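Local coordinates for protein glycerol-3-phosphate dehydrogenase [NAD(P)+] (Coxiella burnetii, PDB 3K96) that probably catalyses the NAD(P)H-dependent reduction of dihydroxyacetone phosphate to sn-glycerol 3-phosphate, the precursor for phospholipid synthesis, at residues G72-N75 with R76-P79; Y90-L93 with K94-L97; L143-V146 with V147-L151; N182-F185 with S186-I190; D340-Q343 with A344-L348. All coordinates share one frame; numbering follows the deposited sequence. Where two conformers were deposited one is given.

Contact 1: residues G72-N75 with R76-P79; sequences GVNN and RYLP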
loop_
_atom_site.group_PDB
_atom_site.type_symbol
_atom_site.label_atom_id
_atom_site.label_comp_id
_atom_site.label_asym_id
_atom_site.label_seq_id
_atom_site.Cartn_x
_atom_site.Cartn_y
_atom_site.Cartn_z
ATOM N N GLY A 72 17.302 11.061 -31.675
ATOM C CA GLY A 72 17.111 12.074 -30.653
ATOM C C GLY A 72 16.000 11.685 -29.694
ATOM O O GLY A 72 15.309 12.538 -29.150
ATOM N N VAL A 73 15.837 10.386 -29.492
ATOM C CA VAL A 73 14.828 9.874 -28.588
ATOM C C VAL A 73 15.207 8.431 -28.293
ATOM O O VAL A 73 16.048 7.847 -28.984
ATOM C CB VAL A 73 13.397 9.988 -29.212
ATOM C CG1 VAL A 73 13.281 9.120 -30.469
ATOM C CG2 VAL A 73 12.287 9.648 -28.176
ATOM N N ASN A 74 14.621 7.860 -27.247
ATOM C CA ASN A 74 14.895 6.477 -26.923
ATOM C C ASN A 74 13.666 5.704 -27.280
ATOM O O ASN A 74 12.808 5.488 -26.432
ATOM C CB ASN A 74 15.206 6.304 -25.445
ATOM C CG ASN A 74 15.647 4.900 -25.105
ATOM O OD1 ASN A 74 15.499 3.959 -25.905
ATOM N ND2 ASN A 74 16.206 4.746 -23.914
ATOM N N ASN A 75 13.573 5.301 -28.544
ATOM C CA ASN A 75 12.419 4.556 -28.996
ATOM C C ASN A 75 12.287 3.173 -28.405
ATOM O O ASN A 75 11.181 2.722 -28.172
ATOM C CB ASN A 75 12.344 4.510 -30.526
ATOM C CG ASN A 75 11.660 5.733 -31.103
ATOM O OD1 ASN A 75 10.749 6.287 -30.489
ATOM N ND2 ASN A 75 12.081 6.154 -32.287
ATOM N N ARG A 76 13.386 2.495 -28.131
ATOM C CA ARG A 76 13.254 1.172 -27.548
ATOM C C ARG A 76 12.629 1.157 -26.188
ATOM O O ARG A 76 11.890 0.239 -25.892
ATOM C CB ARG A 76 14.595 0.488 -27.349
ATOM C CG ARG A 76 15.269 0.076 -28.582
ATOM C CD ARG A 76 16.471 -0.778 -28.273
ATOM N NE ARG A 76 17.191 -1.020 -29.506
ATOM C CZ ARG A 76 18.269 -1.781 -29.607
ATOM N NH1 ARG A 76 18.773 -2.395 -28.538
ATOM N NH2 ARG A 76 18.840 -1.930 -30.789
ATOM N N TYR A 77 12.943 2.147 -25.350
ATOM C CA TYR A 77 12.495 2.106 -23.955
ATOM C C TYR A 77 11.702 3.294 -23.428
ATOM O O TYR A 77 11.087 3.176 -22.391
ATOM C CB TYR A 77 13.706 1.820 -23.027
ATOM C CG TYR A 77 14.405 0.510 -23.335
ATOM C CD1 TYR A 77 13.789 -0.698 -23.072
ATOM C CD2 TYR A 77 15.677 0.482 -23.884
ATOM C CE1 TYR A 77 14.407 -1.900 -23.373
ATOM C CE2 TYR A 77 16.312 -0.718 -24.178
ATOM C CZ TYR A 77 15.670 -1.904 -23.922
ATOM O OH TYR A 77 16.276 -3.112 -24.207
ATOM N N LEU A 78 11.711 4.426 -24.110
ATOM C CA LEU A 78 10.937 5.574 -23.651
ATOM C C LEU A 78 10.540 6.420 -24.862
ATOM O O LEU A 78 10.959 7.580 -24.994
ATOM C CB LEU A 78 11.739 6.412 -22.636
ATOM C CG LEU A 78 10.970 7.377 -21.718
ATOM C CD1 LEU A 78 10.081 6.576 -20.774
ATOM C CD2 LEU A 78 11.911 8.278 -20.898
ATOM N N PRO A 79 9.736 5.831 -25.768
ATOM C CA PRO A 79 9.314 6.555 -26.956
ATOM C C PRO A 79 8.417 7.719 -26.593
ATOM O O PRO A 79 7.798 7.711 -25.521
ATOM C CB PRO A 79 8.529 5.499 -27.758
ATOM C CG PRO A 79 8.034 4.525 -26.733
ATOM C CD PRO A 79 9.158 4.474 -25.707
HETATM O O HOH W 1 13.275 9.000 -24.986
#
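Asn-74 holds the turn through Arg-76, Tyr-77 and Leu-78 with two of its oxygens, one from the side chain and one from the backbone: an Asx motif in the loop that leads from helix 62-71 to strand 87-90 of the Rossmann-type domain. Asn-75 and Arg-76 bend the chain with helical backbone angles, and Arg-76 CB comes to lie 3.9 Å from Asn-74 OD1. The extended Arg-76 chain carries its guanidinium group off to salt bridges with Glu-61, Asp-63 and Glu-67. Next, Tyr-77 N donates to Asn-74 OD1 (3.2 Å), reaching it from above the amide plane, 64° out of it. With CG anti to the backbone N (chi1 -174°), Asn-74 brings this oxygen alongside its own carbonyl, over the turn. The amide is fixed further by His-64, which donates to OD1, and by Thr-42 and Ala-37, which accept from ND2. Its plane stands perpendicular to the Tyr-77 ring, whose residue lies next to Ser-39, a predicted NADPH-binding residue. Leu-78 closes the turn, its N giving a hydrogen bond to Asn-74 O at 2.8 Å. A water then joins the two backbones a second time: it accepts from Asn-74 N at 2.9 Å and donates to Leu-78 O at 2.7 Å. Pro-79 has no N-H to offer and meets Asn-75 by contact alone. The Asn-75 amide, tied through ND2 to Glu-71 OE1, lays OD1 3.6 Å from Pro-79 CB.

Contact 2: residues Y90-L93 with K94-L97; sequences YCDL and KASL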
loop_
_atom_site.group_PDB
_atom_site.type_symbol
_atom_site.label_atom_id
_atom_site.label_comp_id
_atom_site.label_asym_id
_atom_site.label_seq_id
_atom_site.Cartn_x
_atom_site.Cartn_y
_atom_site.Cartn_z
ATOM N N TYR A 90 26.043 7.920 -25.650
ATOM C CA TYR A 90 27.397 7.468 -25.940
ATOM C C TYR A 90 27.357 5.956 -25.945
ATOM O O TYR A 90 26.610 5.362 -25.159
ATOM C CB TYR A 90 28.345 7.899 -24.818
ATOM C CG TYR A 90 28.738 9.344 -24.836
ATOM C CD1 TYR A 90 27.806 10.343 -24.650
ATOM C CD2 TYR A 90 30.066 9.712 -25.015
ATOM C CE1 TYR A 90 28.169 11.665 -24.678
ATOM C CE2 TYR A 90 30.442 11.030 -25.030
ATOM C CZ TYR A 90 29.492 12.000 -24.865
ATOM O OH TYR A 90 29.875 13.307 -24.874
ATOM N N CYS A 91 28.129 5.310 -26.817
ATOM C CA CYS A 91 28.176 3.845 -26.773
ATOM C C CYS A 91 29.487 3.374 -26.163
ATOM O O CYS A 91 29.622 2.205 -25.840
ATOM C CB CYS A 91 27.979 3.197 -28.134
ATOM S SG CYS A 91 29.377 3.358 -29.213
ATOM N N ASP A 92 30.444 4.279 -25.992
ATOM C CA ASP A 92 31.735 3.914 -25.406
ATOM C C ASP A 92 31.790 4.308 -23.931
ATOM O O ASP A 92 31.667 5.481 -23.580
ATOM C CB ASP A 92 32.892 4.581 -26.168
ATOM C CG ASP A 92 34.274 4.204 -25.594
ATOM O OD1 ASP A 92 34.536 2.997 -25.381
ATOM O OD2 ASP A 92 35.096 5.115 -25.366
ATOM N N LEU A 93 32.016 3.325 -23.071
ATOM C CA LEU A 93 32.037 3.574 -21.641
ATOM C C LEU A 93 33.133 4.537 -21.277
ATOM O O LEU A 93 32.896 5.524 -20.588
ATOM C CB LEU A 93 32.228 2.264 -20.876
ATOM C CG LEU A 93 32.081 2.390 -19.369
ATOM C CD1 LEU A 93 30.669 2.888 -19.043
ATOM C CD2 LEU A 93 32.359 1.057 -18.710
ATOM N N LYS A 94 34.342 4.251 -21.749
ATOM C CA LYS A 94 35.487 5.109 -21.464
ATOM C C LYS A 94 35.202 6.547 -21.880
ATOM O O LYS A 94 35.412 7.478 -21.102
ATOM C CB LYS A 94 36.742 4.584 -22.178
ATOM C CG LYS A 94 38.043 5.377 -21.876
ATOM C CD LYS A 94 39.233 4.746 -22.597
ATOM C CE LYS A 94 40.501 5.586 -22.483
ATOM N NZ LYS A 94 40.981 5.706 -21.080
ATOM N N ALA A 95 34.719 6.726 -23.108
ATOM C CA ALA A 95 34.417 8.058 -23.635
ATOM C C ALA A 95 33.341 8.745 -22.810
ATOM O O ALA A 95 33.390 9.944 -22.586
ATOM C CB ALA A 95 33.969 7.952 -25.069
ATOM N N SER A 96 32.359 7.986 -22.347
ATOM C CA SER A 96 31.271 8.596 -21.583
ATOM C C SER A 96 31.766 9.117 -20.228
ATOM O O SER A 96 31.248 10.114 -19.711
ATOM C CB SER A 96 30.104 7.610 -21.412
ATOM O OG SER A 96 30.449 6.536 -20.558
ATOM N N LEU A 97 32.782 8.455 -19.669
ATOM C CA LEU A 97 33.322 8.844 -18.372
ATOM C C LEU A 97 34.523 9.802 -18.451
ATOM O O LEU A 97 34.988 10.286 -17.436
ATOM C CB LEU A 97 33.692 7.603 -17.562
ATOM C CG LEU A 97 32.511 6.661 -17.254
ATOM C CD1 LEU A 97 32.996 5.545 -16.386
ATOM C CD2 LEU A 97 31.356 7.394 -16.580
HETATM O O HOH W 2 34.915 1.500 -23.060
#
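Asp-92 caps the start of helix 93-97, and its hydrogen bonds with Ala-95 and Ser-96 carry much of this contact. A chi1 of -179° turns the carboxylate away from the Asp-92 nitrogen and beside the first turn, where OD2 accepts from Ala-95 N at 2.8 Å. The donor comes from above the carboxylate plane, 58° out of it. The other oxygen, OD1, accepts a hydrogen bond from a water at 2.8 Å, and that water accepts from Lys-94 N, so the carboxylate serves two N-H groups of the first turn, one directly and one through water. The helix start probably stabilises its negative charge. Among the backbone bonds, Ser-96 N reaches Asp-92 O at 2.9 Å. Leu-93 O is gripped twice, by Leu-97 N at 3.1 Å and by the hydroxyl of Ser-96, whose OG donates to it at only 2.6 Å and from further off the carbonyl direction. Apolar contacts are looser: Tyr-90 CD2 lies 3.8 Å from Ser-96 CA and also meets Ala-95 CB, while Leu-93 CD1 approaches Leu-97 CD1 at 4.4 Å. Cys-91 N and Asp-92 N bind the sulfonate of a buffer molecule, probably from the crystallisation liquor. Tyr-90 ends strand 87-90, at one edge of the sheet within this chain and paired with strand 55-58, and Leu-93, Ser-96 and Leu-97 turn the short helix against strand 32-35, with Leu-122 also touching both leucines.

Contact 3: residues L143-V146 with V147-L151; sequences LHEV and VATEL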
loop_
_atom_site.group_PDB
_atom_site.type_symbol
_atom_site.label_atom_id
_atom_site.label_comp_id
_atom_site.label_asym_id
_atom_site.label_seq_id
_atom_site.Cartn_x
_atom_site.Cartn_y
_atom_site.Cartn_z
ATOM N N LEU A 143 24.449 -3.797 -3.411
ATOM C CA LEU A 143 25.051 -2.975 -4.421
ATOM C C LEU A 143 26.140 -2.087 -3.882
ATOM O O LEU A 143 27.151 -1.919 -4.562
ATOM C CB LEU A 143 23.991 -2.179 -5.171
ATOM C CG LEU A 143 22.905 -3.044 -5.863
ATOM C CD1 LEU A 143 21.758 -2.208 -6.369
ATOM C CD2 LEU A 143 23.484 -3.891 -6.977
ATOM N N HIS A 144 25.979 -1.518 -2.688
ATOM C CA HIS A 144 27.032 -0.630 -2.155
ATOM C C HIS A 144 28.296 -1.423 -1.851
ATOM O O HIS A 144 29.413 -0.890 -1.914
ATOM C CB HIS A 144 26.585 0.128 -0.910
ATOM C CG HIS A 144 26.578 -0.701 0.327
ATOM N ND1 HIS A 144 25.441 -1.290 0.823
ATOM C CD2 HIS A 144 27.585 -1.072 1.158
ATOM C CE1 HIS A 144 25.738 -1.983 1.909
ATOM N NE2 HIS A 144 27.035 -1.871 2.131
ATOM N N GLU A 145 28.129 -2.695 -1.508
ATOM C CA GLU A 145 29.255 -3.542 -1.231
ATOM C C GLU A 145 30.018 -3.859 -2.530
ATOM O O GLU A 145 31.274 -3.852 -2.544
ATOM C CB GLU A 145 28.828 -4.805 -0.463
ATOM C CG GLU A 145 30.000 -5.662 -0.030
ATOM C CD GLU A 145 30.404 -6.679 -1.065
ATOM O OE1 GLU A 145 29.494 -7.392 -1.547
ATOM O OE2 GLU A 145 31.617 -6.805 -1.372
ATOM N N VAL A 146 29.292 -4.100 -3.620
ATOM C CA VAL A 146 29.950 -4.347 -4.885
ATOM C C VAL A 146 30.720 -3.076 -5.269
ATOM O O VAL A 146 31.883 -3.139 -5.672
ATOM C CB VAL A 146 28.974 -4.698 -5.994
ATOM C CG1 VAL A 146 29.722 -4.873 -7.304
ATOM C CG2 VAL A 146 28.139 -5.978 -5.620
ATOM N N VAL A 147 30.082 -1.919 -5.119
ATOM C CA VAL A 147 30.743 -0.687 -5.463
ATOM C C VAL A 147 31.993 -0.466 -4.574
ATOM O O VAL A 147 33.105 -0.257 -5.090
ATOM C CB VAL A 147 29.805 0.539 -5.401
ATOM C CG1 VAL A 147 30.607 1.803 -5.627
ATOM C CG2 VAL A 147 28.665 0.459 -6.461
ATOM N N ALA A 148 31.820 -0.549 -3.256
ATOM C CA ALA A 148 32.923 -0.309 -2.323
ATOM C C ALA A 148 34.069 -1.322 -2.468
ATOM O O ALA A 148 35.240 -0.935 -2.585
ATOM C CB ALA A 148 32.415 -0.276 -0.874
ATOM N N THR A 149 33.738 -2.609 -2.480
ATOM C CA THR A 149 34.747 -3.656 -2.609
ATOM C C THR A 149 35.533 -3.602 -3.920
ATOM O O THR A 149 36.754 -3.699 -3.917
ATOM C CB THR A 149 34.096 -5.043 -2.473
ATOM O OG1 THR A 149 33.532 -5.139 -1.172
ATOM C CG2 THR A 149 35.113 -6.189 -2.673
ATOM N N GLU A 150 34.843 -3.420 -5.037
ATOM C CA GLU A 150 35.503 -3.429 -6.329
ATOM C C GLU A 150 36.145 -2.112 -6.783
ATOM O O GLU A 150 37.148 -2.153 -7.457
ATOM C CB GLU A 150 34.521 -3.890 -7.423
ATOM C CG GLU A 150 33.815 -5.189 -7.138
ATOM C CD GLU A 150 34.753 -6.341 -6.810
ATOM O OE1 GLU A 150 35.911 -6.299 -7.255
ATOM O OE2 GLU A 150 34.315 -7.316 -6.134
ATOM N N LEU A 151 35.553 -0.965 -6.433
ATOM C CA LEU A 151 36.054 0.337 -6.891
ATOM C C LEU A 151 36.684 1.166 -5.762
ATOM O O LEU A 151 37.217 2.242 -6.012
ATOM C CB LEU A 151 34.906 1.142 -7.530
ATOM C CG LEU A 151 34.103 0.456 -8.667
ATOM C CD1 LEU A 151 32.977 1.333 -9.205
ATOM C CD2 LEU A 151 35.005 0.067 -9.825
#
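Thr-149 OG1 donates to Glu-145 OE2 at 2.5 Å, a short hydrogen bond between side chains one helical turn apart. The hydroxyl meets the carboxylate oxygen on its anti side, close to the carboxylate plane (16° out). The bend at chi2 (-89°) swings the glutamate end along the helix to reach Thr-149, while Glu-145 OE1 keeps a salt bridge to Arg-141. The backbone repeats the link, with Thr-149 N on Glu-145 O at 2.8 Å, so this pair is joined at two levels. One residue further on, Val-146 meets the aliphatic part of Glu-150, its CG1 4.1 Å from Glu-150 CG. The Glu-150 carboxylate forms salt bridges with Lys-120 and Arg-141. The two glutamates come within 5.5 Å (Glu-145 OE2 to Glu-150 OE2), and Arg-141, bound to both, probably eases their like charges. Val-147 CG2 rests 3.4 Å from Leu-143 O, and both residues press on Phe-112 and Trp-131. His-144, through ND1, is hydrogen-bonded to Glu-210. Apolar and charged sides are those of an amphipathic helix packed on a sheet, here the one between parallel strands 128-131 and 156-160 in a beta-alpha-beta unit of the Rossmann-type sheet.

Contact 4: residues N182-F185 with S186-I190; sequences NSQF and SKDLI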
loop_
_atom_site.group_PDB
_atom_site.type_symbol
_atom_site.label_atom_id
_atom_site.label_comp_id
_atom_site.label_asym_id
_atom_site.label_seq_id
_atom_site.Cartn_x
_atom_site.Cartn_y
_atom_site.Cartn_z
ATOM N N ASN A 182 27.855 9.820 2.056
ATOM C CA ASN A 182 28.652 11.067 2.007
ATOM C C ASN A 182 27.720 12.287 1.983
ATOM O O ASN A 182 26.911 12.433 1.070
ATOM C CB ASN A 182 29.590 11.004 0.796
ATOM C CG ASN A 182 30.533 12.198 0.700
ATOM O OD1 ASN A 182 30.125 13.297 0.357
ATOM N ND2 ASN A 182 31.802 11.960 0.943
ATOM N N SER A 183 27.822 13.160 2.989
ATOM C CA SER A 183 26.930 14.321 3.059
ATOM C C SER A 183 27.092 15.292 1.891
ATOM O O SER A 183 26.112 15.857 1.418
ATOM C CB SER A 183 27.082 15.065 4.383
ATOM O OG SER A 183 28.374 15.610 4.514
ATOM N N GLN A 184 28.311 15.481 1.410
ATOM C CA GLN A 184 28.515 16.388 0.292
ATOM C C GLN A 184 27.869 15.801 -0.986
ATOM O O GLN A 184 27.321 16.531 -1.814
ATOM C CB GLN A 184 30.004 16.610 0.060
ATOM C CG GLN A 184 30.307 17.625 -1.001
ATOM C CD GLN A 184 29.849 19.012 -0.604
ATOM O OE1 GLN A 184 30.183 19.504 0.479
ATOM N NE2 GLN A 184 29.099 19.660 -1.483
ATOM N N PHE A 185 27.931 14.485 -1.146
ATOM C CA PHE A 185 27.383 13.847 -2.358
ATOM C C PHE A 185 25.877 13.936 -2.319
ATOM O O PHE A 185 25.243 14.253 -3.322
ATOM C CB PHE A 185 27.907 12.415 -2.478
ATOM C CG PHE A 185 27.626 11.737 -3.801
ATOM C CD1 PHE A 185 27.619 12.439 -4.986
ATOM C CD2 PHE A 185 27.525 10.360 -3.855
ATOM C CE1 PHE A 185 27.399 11.810 -6.173
ATOM C CE2 PHE A 185 27.340 9.725 -5.035
ATOM C CZ PHE A 185 27.272 10.453 -6.205
ATOM N N SER A 186 25.298 13.665 -1.158
ATOM C CA SER A 186 23.873 13.783 -1.005
ATOM C C SER A 186 23.414 15.184 -1.414
ATOM O O SER A 186 22.475 15.353 -2.200
ATOM C CB SER A 186 23.491 13.521 0.454
ATOM O OG SER A 186 22.125 13.716 0.641
ATOM N N LYS A 187 24.088 16.186 -0.878
ATOM C CA LYS A 187 23.759 17.586 -1.156
ATOM C C LYS A 187 23.811 17.883 -2.661
ATOM O O LYS A 187 22.872 18.451 -3.225
ATOM C CB LYS A 187 24.722 18.505 -0.392
ATOM C CG LYS A 187 24.323 19.943 -0.354
ATOM C CD LYS A 187 25.267 20.814 0.507
ATOM C CE LYS A 187 24.729 22.266 0.565
ATOM N NZ LYS A 187 25.513 23.225 1.430
ATOM N N ASP A 188 24.889 17.464 -3.303
ATOM C CA ASP A 188 25.057 17.697 -4.714
ATOM C C ASP A 188 23.992 16.977 -5.551
ATOM O O ASP A 188 23.455 17.545 -6.485
ATOM C CB ASP A 188 26.466 17.285 -5.167
ATOM C CG ASP A 188 27.560 18.129 -4.524
ATOM O OD1 ASP A 188 27.225 19.188 -3.957
ATOM O OD2 ASP A 188 28.749 17.730 -4.565
ATOM N N LEU A 189 23.674 15.736 -5.217
ATOM C CA LEU A 189 22.666 15.013 -5.988
ATOM C C LEU A 189 21.276 15.607 -5.833
ATOM O O LEU A 189 20.553 15.772 -6.821
ATOM C CB LEU A 189 22.644 13.541 -5.597
ATOM C CG LEU A 189 23.851 12.750 -6.064
ATOM C CD1 LEU A 189 23.899 11.366 -5.363
ATOM C CD2 LEU A 189 23.842 12.634 -7.574
ATOM N N ILE A 190 20.900 15.928 -4.607
ATOM C CA ILE A 190 19.582 16.503 -4.355
ATOM C C ILE A 190 19.500 17.840 -5.083
ATOM O O ILE A 190 18.500 18.163 -5.731
ATOM C CB ILE A 190 19.320 16.644 -2.859
ATOM C CG1 ILE A 190 19.123 15.256 -2.237
ATOM C CG2 ILE A 190 18.098 17.499 -2.584
ATOM C CD1 ILE A 190 18.931 15.290 -0.759
#
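Asn-182 O accepts from Ser-186 N at 3.0 Å in the first turn of helix 183-193, the helix of the beta-alpha-beta unit between strands 174-180 and 198-203. Asn-182 is its N-cap: OD1 accepts from Phe-185 N at 2.9 Å, the N-H lying in the amide plane on a lone pair. Further backbone bonds follow at the four-residue spacing, from Lys-187, Asp-188 and Leu-189 back to Ser-183, Gln-184 and Phe-185. Between polar side chains, Gln-184 NE2 donates to Asp-188 OD1 at 3.1 Å. Here the glutamine chain, bent at chi2 (65°), doubles over the turn, and OD1 is met on its syn side, with the amide and carboxylate planes about 49° apart. Asp-188 OD2 is engaged in a salt bridge with Arg-128 of strand 128-131, so the carboxylate ties the helix to the sheet. The apolar side is buried, with Phe-185 and Leu-189 both touching Ala-130 and Ala-157. These two form a CH-pi contact one turn apart, in which the Leu-189 methyl sits over the middle of the ring: CD1 is 3.6 Å from the Phe-185 centroid and 12° off its normal.

Contact 5: residues D340-Q343 with A344-L348; sequences DPQQ and AVQEL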
loop_
_atom_site.group_PDB
_atom_site.type_symbol
_atom_site.label_atom_id
_atom_site.label_comp_id
_atom_site.label_asym_id
_atom_site.label_seq_id
_atom_site.Cartn_x
_atom_site.Cartn_y
_atom_site.Cartn_z
ATOM N N ASP A 340 2.454 -25.601 -7.642
ATOM C CA ASP A 340 1.207 -25.088 -8.206
ATOM C C ASP A 340 0.876 -23.740 -7.574
ATOM O O ASP A 340 0.849 -23.621 -6.350
ATOM C CB ASP A 340 0.054 -26.035 -7.897
ATOM C CG ASP A 340 -1.262 -25.461 -8.300
ATOM O OD1 ASP A 340 -1.407 -25.115 -9.495
ATOM O OD2 ASP A 340 -2.153 -25.352 -7.435
ATOM N N PRO A 341 0.629 -22.717 -8.404
ATOM C CA PRO A 341 0.340 -21.361 -7.911
ATOM C C PRO A 341 -0.829 -21.255 -6.943
ATOM O O PRO A 341 -0.700 -20.596 -5.914
ATOM C CB PRO A 341 0.047 -20.589 -9.205
ATOM C CG PRO A 341 0.924 -21.248 -10.190
ATOM C CD PRO A 341 0.891 -22.708 -9.855
ATOM N N GLN A 342 -1.958 -21.878 -7.263
ATOM C CA GLN A 342 -3.086 -21.810 -6.352
ATOM C C GLN A 342 -2.714 -22.388 -4.994
ATOM O O GLN A 342 -2.927 -21.749 -3.968
ATOM C CB GLN A 342 -4.333 -22.493 -6.905
ATOM C CG GLN A 342 -5.513 -22.401 -5.957
ATOM C CD GLN A 342 -6.815 -22.856 -6.579
ATOM O OE1 GLN A 342 -7.071 -22.624 -7.766
ATOM N NE2 GLN A 342 -7.666 -23.472 -5.769
ATOM N N GLN A 343 -2.112 -23.566 -4.984
ATOM C CA GLN A 343 -1.729 -24.161 -3.723
ATOM C C GLN A 343 -0.751 -23.243 -2.986
ATOM O O GLN A 343 -0.859 -23.063 -1.778
ATOM C CB GLN A 343 -1.090 -25.530 -3.940
ATOM C CG GLN A 343 -0.448 -26.095 -2.680
ATOM C CD GLN A 343 0.446 -27.282 -2.967
ATOM O OE1 GLN A 343 0.366 -27.889 -4.032
ATOM N NE2 GLN A 343 1.314 -27.607 -2.023
ATOM N N ALA A 344 0.194 -22.653 -3.715
ATOM C CA ALA A 344 1.204 -21.788 -3.096
ATOM C C ALA A 344 0.601 -20.565 -2.377
ATOM O O ALA A 344 0.991 -20.226 -1.254
ATOM C CB ALA A 344 2.253 -21.330 -4.140
ATOM N N VAL A 345 -0.333 -19.898 -3.031
ATOM C CA VAL A 345 -0.917 -18.705 -2.440
ATOM C C VAL A 345 -1.839 -19.091 -1.306
ATOM O O VAL A 345 -1.954 -18.351 -0.319
ATOM C CB VAL A 345 -1.619 -17.821 -3.465
ATOM C CG1 VAL A 345 -2.284 -16.630 -2.773
ATOM C CG2 VAL A 345 -0.598 -17.322 -4.543
ATOM N N GLN A 346 -2.514 -20.233 -1.425
ATOM C CA GLN A 346 -3.409 -20.667 -0.346
ATOM C C GLN A 346 -2.616 -21.099 0.896
ATOM O O GLN A 346 -3.123 -21.011 2.018
ATOM C CB GLN A 346 -4.403 -21.732 -0.819
ATOM C CG GLN A 346 -5.476 -21.157 -1.750
ATOM C CD GLN A 346 -6.530 -22.165 -2.156
ATOM O OE1 GLN A 346 -7.488 -21.823 -2.839
ATOM N NE2 GLN A 346 -6.362 -23.411 -1.733
ATOM N N GLU A 347 -1.389 -21.587 0.703
ATOM C CA GLU A 347 -0.524 -21.900 1.852
ATOM C C GLU A 347 -0.099 -20.583 2.514
ATOM O O GLU A 347 -0.022 -20.507 3.727
ATOM C CB GLU A 347 0.715 -22.719 1.452
ATOM C CG GLU A 347 0.408 -24.174 1.084
ATOM C CD GLU A 347 1.617 -24.930 0.503
ATOM O OE1 GLU A 347 2.742 -24.381 0.471
ATOM O OE2 GLU A 347 1.431 -26.083 0.059
ATOM N N LEU A 348 0.171 -19.551 1.722
ATOM C CA LEU A 348 0.571 -18.248 2.283
ATOM C C LEU A 348 -0.559 -17.567 3.051
ATOM O O LEU A 348 -0.337 -17.025 4.138
ATOM C CB LEU A 348 1.044 -17.290 1.192
ATOM C CG LEU A 348 2.404 -17.582 0.567
ATOM C CD1 LEU A 348 2.681 -16.585 -0.550
ATOM C CD2 LEU A 348 3.476 -17.532 1.653
#
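Backbone bonds run from each residue of 344-347 to the one four places earlier, so the two segments form continuous alpha-helix from its first turn. Ala-344 N meets Asp-340 O at 2.9 Å and Val-345 N meets Pro-341 O at 3.0 Å. Gln-346 and Glu-347 bind Gln-342 and Gln-343 in the same way. Asp-340 is the N-cap, its OD2 accepting from Gln-343 N at 3.0 Å from above the carboxylate plane. The Pro-341 nitrogen, with no hydrogen to give, stands in the first turn, where helix N-H groups have no partner within the helix. This helix, 341-349, ends the all-helical C-terminal part of the chain, with Ala-344 turned to helix 326-336 and Val-345 to helix 206-228. Gln-343 NE2 donates to Glu-347 OE2 at 2.6 Å, almost straight (172°), with the acceptor in the amide plane. Both chains run extended beyond CG, long enough to meet across the turn, and Glu-347 OE1 is held by Arg-333 and Gln-330. The Gln-342 and Gln-346 chains run alongside each other in one direction. In one of two modelled conformers of Gln-346, its OE1 takes a weak hydrogen bond from Gln-342 NE2 (3.4 Å) and a stronger one from Arg-197 of the second subunit.

How the contacts relate
Contacts 1 to 4 follow one another through the Rossmann-type, nucleotide-binding N-terminal part, and contact 5 comes last, on the final helix of the C-terminal helical part. Contacts 2, 3 and 4 lie at helices that pack on the mixed eight-stranded sheet. Centres of contacts 3 and 4 are about 18 Å apart, and both touch strands 128-131 and 156-160. Contact 1, about 19 Å from contact 2 between centres, is part of the loop before strand 87-90, the strand from whose end contact 2 starts. Contact 1 adjoins the predicted NADPH-binding Ser-39, and contact 3 comes near the predicted substrate-binding Lys-134. Contact 5, about 45 Å from contact 4 between centres, lies across the chain's middle and reaches the second subunit.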